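Penicillin-binding protein activator LpoB (PDB 4Q6V) probably regulates peptidoglycan synthesis as the outer-membrane lipoprotein activator of penicillin-binding protein 1B, and is represented here by its C-terminal domain. Local coordinates at residues L27-V31 with A44-R49; I88-R92 with M118-T122; A110-Q116 with W127-V133. All coordinates share one frame; numbering follows the deposited sequence.

Contact 1. Residues L27-V31 with A44-R49; sequences LVDSV and ATETLR
Thr45 on the helix supplies the direct polar link to the 27-31 segment: its OG1 accepts the backbone N-H of Val31, with N to OG1 at 3.1 Å and an angle of 155° at the hydrogen. The hydroxyl lies beside the backbone N of its own residue (chi1 -55°), close enough to the preceding turn to be bonded to Ala41 O as well. One OG1 is therefore gripped by two bonds and ties the helix to the backbone of the buried Val31. The methyl branch of the same residue faces the neighbouring backbone, Thr45 CG2 standing 3.8 Å from Ser30 CA.

A second polar link runs through water. The water donates to Val28 O at 3.0 Å and accepts from Arg49 NH1 at 2.7 Å. The arginine chain bends at chi3 (58°) to bring its guanidinium to this bridge, and NH1 also has Val61 O as a partner.

Apolar contacts accompany these links. Val28 CG1 meets Leu48 CD2 at 3.9 Å and the aliphatic Arg49 CG at 4.0 Å; the arginine thus packs through its aliphatic base and bonds through its guanidinium end. Further along, Val31 CG2 packs on Ala44 CB at 4.0 Å, with Leu48 CD2 slightly farther off, and the single methyl CD2 of Leu48 touches both valines.

The contact holds helix 41-54 against strand 25-35 within a beta-alpha-beta unit that continues into strand 59-60, where Leu60 touches both Val28 and Arg49. Strand 98-106 flanks strand 25-35 on its other side, and helix 3-15 meets Ala44 through Trp3.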
loop_
_atom_site.group_PDB
_atom_site.type_symbol
_atom_site.label_atom_id
_atom_site.label_comp_id
_atom_site.label_asym_id
_atom_site.label_seq_id
_atom_site.Cartn_x
_atom_site.Cartn_y
_atom_site.Cartn_z
ATOM N N LEU A 27 -3.181 5.686 3.684
ATOM C CA LEU A 27 -3.693 5.238 2.425
ATOM C C LEU A 27 -2.918 4.060 1.835
ATOM O O LEU A 27 -1.762 4.175 1.470
ATOM C CB LEU A 27 -3.726 6.417 1.438
ATOM C CG LEU A 27 -4.203 6.128 0.024
ATOM C CD1 LEU A 27 -5.462 5.301 0.033
ATOM C CD2 LEU A 27 -4.366 7.386 -0.826
ATOM N N VAL A 28 -3.583 2.924 1.727
ATOM C CA VAL A 28 -2.936 1.685 1.260
ATOM C C VAL A 28 -3.229 1.472 -0.224
ATOM O O VAL A 28 -4.349 1.118 -0.613
ATOM C CB VAL A 28 -3.460 0.442 2.037
ATOM C CG1 VAL A 28 -2.850 -0.845 1.486
ATOM C CG2 VAL A 28 -3.150 0.597 3.489
ATOM N N ASP A 29 -2.221 1.723 -1.056
ATOM C CA ASP A 29 -2.396 1.557 -2.491
ATOM C C ASP A 29 -2.507 0.046 -2.764
ATOM O O ASP A 29 -1.944 -0.764 -2.016
ATOM C CB ASP A 29 -1.256 2.243 -3.248
ATOM C CG ASP A 29 -1.646 2.749 -4.613
ATOM O OD1 ASP A 29 -2.837 2.630 -4.994
ATOM O OD2 ASP A 29 -0.719 3.261 -5.297
ATOM N N SER A 30 -3.295 -0.309 -3.780
ATOM C CA SER A 30 -3.529 -1.716 -4.097
ATOM C C SER A 30 -2.222 -2.317 -4.634
ATOM O O SER A 30 -1.457 -1.657 -5.343
ATOM C CB SER A 30 -4.728 -1.883 -5.045
ATOM O OG SER A 30 -4.422 -1.386 -6.327
ATOM N N VAL A 31 -1.948 -3.550 -4.226
ATOM C CA VAL A 31 -0.749 -4.257 -4.636
ATOM C C VAL A 31 -0.743 -4.364 -6.172
ATOM O O VAL A 31 -1.740 -4.780 -6.807
ATOM C CB VAL A 31 -0.641 -5.649 -3.992
ATOM C CG1 VAL A 31 0.630 -6.376 -4.396
ATOM C CG2 VAL A 31 -0.815 -5.606 -2.478
ATOM N N ALA A 44 -4.419 -9.971 -2.230
ATOM C CA ALA A 44 -3.140 -9.575 -1.646
ATOM C C ALA A 44 -3.297 -8.262 -0.889
ATOM O O ALA A 44 -2.689 -8.099 0.157
ATOM C CB ALA A 44 -2.103 -9.397 -2.749
ATOM N N THR A 45 -4.140 -7.367 -1.415
ATOM C CA THR A 45 -4.364 -6.034 -0.856
ATOM C C THR A 45 -5.157 -6.124 0.439
ATOM O O THR A 45 -4.824 -5.416 1.375
ATOM C CB THR A 45 -5.109 -5.142 -1.862
ATOM O OG1 THR A 45 -4.406 -5.095 -3.111
ATOM C CG2 THR A 45 -5.246 -3.720 -1.313
ATOM N N GLU A 46 -6.164 -6.995 0.481
ATOM C CA GLU A 46 -6.915 -7.298 1.719
ATOM C C GLU A 46 -6.031 -7.824 2.824
ATOM O O GLU A 46 -6.098 -7.382 3.975
ATOM C CB GLU A 46 -8.074 -8.258 1.487
ATOM C CG GLU A 46 -9.331 -7.578 0.949
ATOM C CD GLU A 46 -9.996 -6.641 1.965
ATOM O OE1 GLU A 46 -10.106 -7.030 3.151
ATOM O OE2 GLU A 46 -10.416 -5.501 1.629
ATOM N N THR A 47 -5.154 -8.757 2.473
ATOM C CA THR A 47 -4.196 -9.265 3.449
ATOM C C THR A 47 -3.377 -8.126 4.061
ATOM O O THR A 47 -3.129 -8.081 5.254
ATOM C CB THR A 47 -3.278 -10.337 2.806
ATOM O OG1 THR A 47 -4.078 -11.463 2.429
ATOM C CG2 THR A 47 -2.197 -10.822 3.754
ATOM N N LEU A 48 -2.913 -7.233 3.196
ATOM C CA LEU A 48 -2.041 -6.166 3.561
ATOM C C LEU A 48 -2.784 -5.227 4.512
ATOM O O LEU A 48 -2.234 -4.808 5.541
ATOM C CB LEU A 48 -1.585 -5.373 2.300
ATOM C CG LEU A 48 -0.538 -4.275 2.600
ATOM C CD1 LEU A 48 0.609 -4.774 3.426
ATOM C CD2 LEU A 48 -0.063 -3.626 1.301
ATOM N N ARG A 49 -4.002 -4.870 4.142
ATOM C CA ARG A 49 -4.829 -3.928 4.906
ATOM C C ARG A 49 -5.041 -4.514 6.309
ATOM O O ARG A 49 -5.007 -3.801 7.335
ATOM C CB ARG A 49 -6.130 -3.651 4.185
ATOM C CG ARG A 49 -6.033 -2.742 2.963
ATOM C CD ARG A 49 -7.371 -2.652 2.241
ATOM N NE ARG A 49 -8.394 -2.155 3.137
ATOM C CZ ARG A 49 -8.792 -0.888 3.270
ATOM N NH1 ARG A 49 -8.292 0.060 2.512
ATOM N NH2 ARG A 49 -9.723 -0.563 4.160
HETATM O O HOH W 1 -7.159 0.296 0.081
#

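Contact 2. Residues I88-R92 with M118-T122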
loop_
_atom_site.group_PDB
_atom_site.type_symbol
_atom_site.label_atom_id
_atom_site.label_comp_id
_atom_site.label_asym_id
_atom_site.label_seq_id
_atom_site.Cartn_x
_atom_site.Cartn_y
_atom_site.Cartn_z
ATOM N N ILE A 88 -0.792 11.432 -4.022
ATOM C CA ILE A 88 -0.725 12.554 -3.102
ATOM C C ILE A 88 -1.959 13.459 -3.234
ATOM O O ILE A 88 -2.470 13.994 -2.225
ATOM C CB ILE A 88 0.537 13.405 -3.325
ATOM C CG1 ILE A 88 1.757 12.568 -3.014
ATOM C CG2 ILE A 88 0.571 14.598 -2.392
ATOM C CD1 ILE A 88 3.054 13.167 -3.486
ATOM N N GLY A 89 -2.385 13.677 -4.481
ATOM C CA GLY A 89 -3.629 14.406 -4.742
ATOM C C GLY A 89 -4.779 13.777 -3.980
ATOM O O GLY A 89 -5.552 14.488 -3.347
ATOM N N ILE A 90 -4.866 12.449 -3.988
ATOM C CA ILE A 90 -5.920 11.730 -3.317
ATOM C C ILE A 90 -5.712 11.750 -1.807
ATOM O O ILE A 90 -6.633 11.998 -1.044
ATOM C CB ILE A 90 -6.056 10.271 -3.841
ATOM C CG1 ILE A 90 -6.483 10.219 -5.307
ATOM C CG2 ILE A 90 -7.082 9.484 -3.031
ATOM C CD1 ILE A 90 -7.853 10.769 -5.566
ATOM N N ALA A 91 -4.478 11.525 -1.357
ATOM C CA ALA A 91 -4.138 11.476 0.057
ATOM C C ALA A 91 -4.553 12.756 0.715
ATOM O O ALA A 91 -5.099 12.752 1.835
ATOM C CB ALA A 91 -2.652 11.244 0.203
ATOM N N ARG A 92 -4.355 13.889 0.037
ATOM C CA ARG A 92 -4.679 15.203 0.644
ATOM C C ARG A 92 -6.171 15.438 0.829
ATOM O O ARG A 92 -6.597 15.963 1.873
ATOM C CB ARG A 92 -4.052 16.330 -0.170
ATOM C CG ARG A 92 -2.526 16.311 -0.153
ATOM C CD ARG A 92 -1.937 17.704 -0.386
ATOM N NE ARG A 92 -0.501 17.772 -0.067
ATOM C CZ ARG A 92 0.475 17.779 -0.974
ATOM N NH1 ARG A 92 0.226 17.737 -2.285
ATOM N NH2 ARG A 92 1.738 17.834 -0.564
HETATM N N MSE A 118 5.363 6.583 1.776
HETATM C CA MSE A 118 5.550 7.985 1.415
HETATM C C MSE A 118 4.893 8.876 2.428
HETATM O O MSE A 118 3.702 8.771 2.727
HETATM C CB MSE A 118 5.031 8.227 -0.015
HETATM C CG MSE A 118 5.070 9.684 -0.357
HETATM SE SE MSE A 118 4.737 9.992 -2.253
HETATM C CE MSE A 118 2.779 9.998 -2.110
ATOM N N LEU A 119 5.651 9.804 2.990
ATOM C CA LEU A 119 5.081 10.934 3.766
ATOM C C LEU A 119 4.358 11.927 2.870
ATOM O O LEU A 119 4.976 12.508 1.971
ATOM C CB LEU A 119 6.180 11.645 4.547
ATOM C CG LEU A 119 5.753 12.653 5.632
ATOM C CD1 LEU A 119 5.144 11.923 6.836
ATOM C CD2 LEU A 119 6.958 13.499 6.065
ATOM N N VAL A 120 3.047 12.094 3.093
ATOM C CA VAL A 120 2.223 12.903 2.209
ATOM C C VAL A 120 2.659 14.365 2.192
ATOM O O VAL A 120 2.884 14.962 1.142
ATOM C CB VAL A 120 0.699 12.782 2.551
ATOM C CG1 VAL A 120 -0.126 13.807 1.807
ATOM C CG2 VAL A 120 0.215 11.377 2.225
ATOM N N GLN A 121 2.822 14.910 3.385
ATOM C CA GLN A 121 3.251 16.288 3.558
ATOM C C GLN A 121 4.322 16.740 2.573
ATOM O O GLN A 121 4.221 17.812 1.982
ATOM C CB GLN A 121 3.695 16.503 5.008
ATOM C CG GLN A 121 4.260 17.888 5.282
ATOM C CD GLN A 121 3.180 18.893 5.533
ATOM O OE1 GLN A 121 3.100 19.435 6.636
ATOM N NE2 GLN A 121 2.343 19.130 4.520
ATOM N N THR A 122 5.347 15.925 2.383
ATOM C CA THR A 122 6.556 16.336 1.694
ATOM C C THR A 122 6.837 15.545 0.420
ATOM O O THR A 122 7.634 15.952 -0.414
ATOM C CB THR A 122 7.782 16.188 2.599
ATOM O OG1 THR A 122 8.008 14.808 2.927
ATOM C CG2 THR A 122 7.538 16.989 3.869
#
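Ala91 presents its methyl to the isopropyl group of Val120, CB lying 3.5 Å from CG2. Val120 has CG1 anti to its backbone N (chi1 170°), and this branch reaches Arg92, whose CG stands 4.0 Å away. Arginine and valine run past each other in opposite directions. Extended from CG to NE, the Arg92 chain carries its guanidinium beyond the valine to the backbone of the following turn. There Gln121 O sits at the edge of the guanidinium, in its plane, 3.6 Å from NH2, while Val120 O approaches the same NH2 obliquely at 3.5 Å. Ile88 CG2, a turn earlier in the helix, lies over one face of the group, 3.1 Å above the plane and offset toward the rim. Ile88 also crosses the side chain of Met118, a selenomethionine, at about a right angle, CD1 coming 3.8 Å from SE; the terminal methyl CE is modelled too close to Ile88, and its exact position is doubtful.

Helix 84-94 is thereby joined to the end of strand 112-119 and the turn that follows. The contact is mainly apolar, and the segments share no hydrogen bond. The positive guanidinium near two carbonyl oxygens probably adds a mild electrostatic attraction where Arg92 and Gln121 are exposed to solvent.

Contact 3. Residues A110-Q116 with W127-V133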
loop_
_atom_site.group_PDB
_atom_site.type_symbol
_atom_site.label_atom_id
_atom_site.label_comp_id
_atom_site.label_asym_id
_atom_site.label_seq_id
_atom_site.Cartn_x
_atom_site.Cartn_y
_atom_site.Cartn_z
ATOM N N ALA A 110 7.177 -17.298 -7.909
ATOM C CA ALA A 110 8.173 -16.914 -6.940
ATOM C C ALA A 110 8.368 -15.390 -6.797
ATOM O O ALA A 110 9.478 -14.903 -6.870
ATOM C CB ALA A 110 9.473 -17.604 -7.284
ATOM N N PRO A 111 7.280 -14.657 -6.554
ATOM C CA PRO A 111 7.284 -13.208 -6.639
ATOM C C PRO A 111 8.218 -12.548 -5.616
ATOM O O PRO A 111 8.484 -13.060 -4.535
ATOM C CB PRO A 111 5.854 -12.845 -6.345
ATOM C CG PRO A 111 5.034 -14.067 -6.628
ATOM C CD PRO A 111 5.939 -15.183 -6.236
ATOM N N ALA A 112 8.699 -11.373 -5.957
ATOM C CA ALA A 112 9.315 -10.449 -4.989
ATOM C C ALA A 112 8.371 -9.318 -4.596
ATOM O O ALA A 112 7.911 -8.538 -5.419
ATOM C CB ALA A 112 10.653 -9.964 -5.508
ATOM N N LEU A 113 8.024 -9.245 -3.310
ATOM C CA LEU A 113 7.205 -8.168 -2.737
ATOM C C LEU A 113 8.111 -6.997 -2.324
ATOM O O LEU A 113 9.096 -7.156 -1.650
ATOM C CB LEU A 113 6.383 -8.695 -1.571
ATOM C CG LEU A 113 5.332 -7.761 -0.992
ATOM C CD1 LEU A 113 4.255 -7.445 -1.976
ATOM C CD2 LEU A 113 4.742 -8.383 0.243
ATOM N N GLN A 114 7.798 -5.805 -2.817
ATOM C CA GLN A 114 8.490 -4.582 -2.423
ATOM C C GLN A 114 7.471 -3.552 -1.993
ATOM O O GLN A 114 6.391 -3.464 -2.579
ATOM C CB GLN A 114 9.377 -4.052 -3.552
ATOM C CG GLN A 114 10.564 -4.971 -3.812
ATOM C CD GLN A 114 11.178 -4.868 -5.199
ATOM O OE1 GLN A 114 10.556 -4.360 -6.133
ATOM N NE2 GLN A 114 12.406 -5.372 -5.344
HETATM N N MSE A 115 7.829 -2.800 -0.962
HETATM C CA MSE A 115 6.880 -1.819 -0.394
HETATM C C MSE A 115 7.613 -0.537 -0.141
HETATM O O MSE A 115 8.801 -0.523 0.115
HETATM C CB MSE A 115 6.283 -2.346 0.911
HETATM C CG MSE A 115 5.329 -3.506 0.663
HETATM SE SE MSE A 115 4.380 -4.072 2.307
HETATM C CE MSE A 115 5.911 -3.893 3.495
ATOM N N GLN A 116 6.911 0.587 -0.252
ATOM C CA GLN A 116 7.466 1.880 0.085
ATOM C C GLN A 116 6.440 2.796 0.766
ATOM O O GLN A 116 5.272 2.854 0.361
ATOM C CB GLN A 116 7.987 2.519 -1.172
ATOM C CG GLN A 116 8.563 1.516 -2.165
ATOM C CD GLN A 116 8.529 2.123 -3.515
ATOM O OE1 GLN A 116 9.302 3.066 -3.762
ATOM N NE2 GLN A 116 7.640 1.614 -4.375
ATOM N N TRP A 127 10.475 5.068 4.231
ATOM C CA TRP A 127 10.767 3.650 4.517
ATOM C C TRP A 127 10.596 2.783 3.278
ATOM O O TRP A 127 9.650 2.983 2.497
ATOM C CB TRP A 127 9.847 3.111 5.645
ATOM C CG TRP A 127 10.065 1.644 5.868
ATOM C CD1 TRP A 127 11.085 1.088 6.607
ATOM C CD2 TRP A 127 9.325 0.543 5.333
ATOM N NE1 TRP A 127 11.021 -0.282 6.578
ATOM C CE2 TRP A 127 9.954 -0.648 5.797
ATOM C CE3 TRP A 127 8.167 0.434 4.560
ATOM C CZ2 TRP A 127 9.475 -1.910 5.486
ATOM C CZ3 TRP A 127 7.709 -0.798 4.221
ATOM C CH2 TRP A 127 8.366 -1.971 4.683
ATOM N N SER A 128 11.447 1.759 3.175
ATOM C CA SER A 128 11.353 0.809 2.085
ATOM C C SER A 128 11.725 -0.601 2.522
ATOM O O SER A 128 12.598 -0.741 3.358
ATOM C CB SER A 128 12.262 1.272 0.947
ATOM O OG SER A 128 12.211 0.406 -0.146
ATOM N N GLY A 129 11.065 -1.600 1.943
ATOM C CA GLY A 129 11.336 -3.008 2.264
ATOM C C GLY A 129 10.991 -3.997 1.164
ATOM O O GLY A 129 10.041 -3.786 0.415
ATOM N N LYS A 130 11.758 -5.099 1.089
ATOM C CA LYS A 130 11.501 -6.177 0.126
ATOM C C LYS A 130 11.525 -7.537 0.789
ATOM O O LYS A 130 12.217 -7.721 1.773
ATOM C CB LYS A 130 12.440 -6.117 -1.057
ATOM C CG LYS A 130 13.875 -5.820 -0.708
ATOM C CD LYS A 130 14.687 -5.470 -1.945
ATOM C CE LYS A 130 16.186 -5.436 -1.640
ATOM N NZ LYS A 130 17.072 -5.287 -2.848
ATOM N N GLY A 131 10.663 -8.434 0.327
ATOM C CA GLY A 131 10.687 -9.819 0.799
ATOM C C GLY A 131 10.215 -10.750 -0.299
ATOM O O GLY A 131 9.492 -10.345 -1.182
ATOM N N ALA A 132 10.626 -12.006 -0.251
ATOM C CA ALA A 132 10.133 -12.990 -1.216
ATOM C C ALA A 132 8.850 -13.602 -0.748
ATOM O O ALA A 132 8.660 -13.860 0.434
ATOM C CB ALA A 132 11.188 -14.064 -1.461
ATOM N N VAL A 133 7.935 -13.825 -1.677
ATOM C CA VAL A 133 6.659 -14.413 -1.362
ATOM C C VAL A 133 6.735 -15.912 -1.676
ATOM O O VAL A 133 6.788 -16.313 -2.838
ATOM C CB VAL A 133 5.547 -13.788 -2.202
ATOM C CG1 VAL A 133 4.191 -14.430 -1.889
ATOM C CG2 VAL A 133 5.514 -12.271 -2.059
#
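The indole of Trp127 meets Met115, a selenomethionine, at its edge: CE lies in the ring plane, 3.3 Å from CH2. One face of the same ring looks toward Gly129 N, 3.8 Å above the plane and offset toward the rim. With CG anti to the backbone N (chi1 176°), the indole folds back along its own strand, over Gly129, on ground that the absence of a side chain there leaves to it.

These residues belong to a beta hairpin of strands 112-119 and 125-132, antiparallel with an angle of 165° between their directions; strand 125-132 is the outermost on this side of the sheet. Two reciprocal pairs of backbone hydrogen bonds join Leu113 with Gly131 and Met115 with Gly129, the bond from Gly129 N to Met115 O measuring 3.1 Å. The pairing extends past the strand end, where Val133 N donates to Pro111 O over 3.0 Å in an almost straight bond (178° at the hydrogen).

The two faces differ in character. Leu113 and Met115 turn to the side covered by helix 3-15, touching Met7 and Leu10, and Val133 joins them there through CG2, 3.7 Å from Leu113 CB. Both Gly129 and Gly131 lie opposite these larger side chains, and Trp127 reaches Met14 of the same helix. On the other face stand Gln114, Gln116, Ser128 and Lys130. Gln114 and Lys130 rise side by side in the same direction, their aliphatic parts in contact with CG of Gln114 3.5 Å from CB of Lys130. In the backbone beside this pair, Lys130 CA makes a CA-H...O contact with Leu113 O at 3.1 Å.

How the contacts relate
All three contacts reach one sheet. Contact 1 is the most buried and lies near the centre of the chain, mixing apolar packing with a hydroxyl-to-backbone bond and a water bridge. Contact 2, partly buried at the periphery, seats another helix on the end of strand 112-119 with mainly apolar contacts. Contact 3 uses that same strand in the marginal hairpin; it is partly buried, one face against helix 3-15 and the other polar and more exposed, and is held chiefly by backbone hydrogen bonds. Contacts 2 and 3 touch only as sequence neighbours, on opposite sides of the chain's centre. Contact 1 reaches both: Leu27 CD2 packs on Ile90 CG2 at 4.1 Å, and Leu48 CD1 on Met115 SE at 4.0 Å.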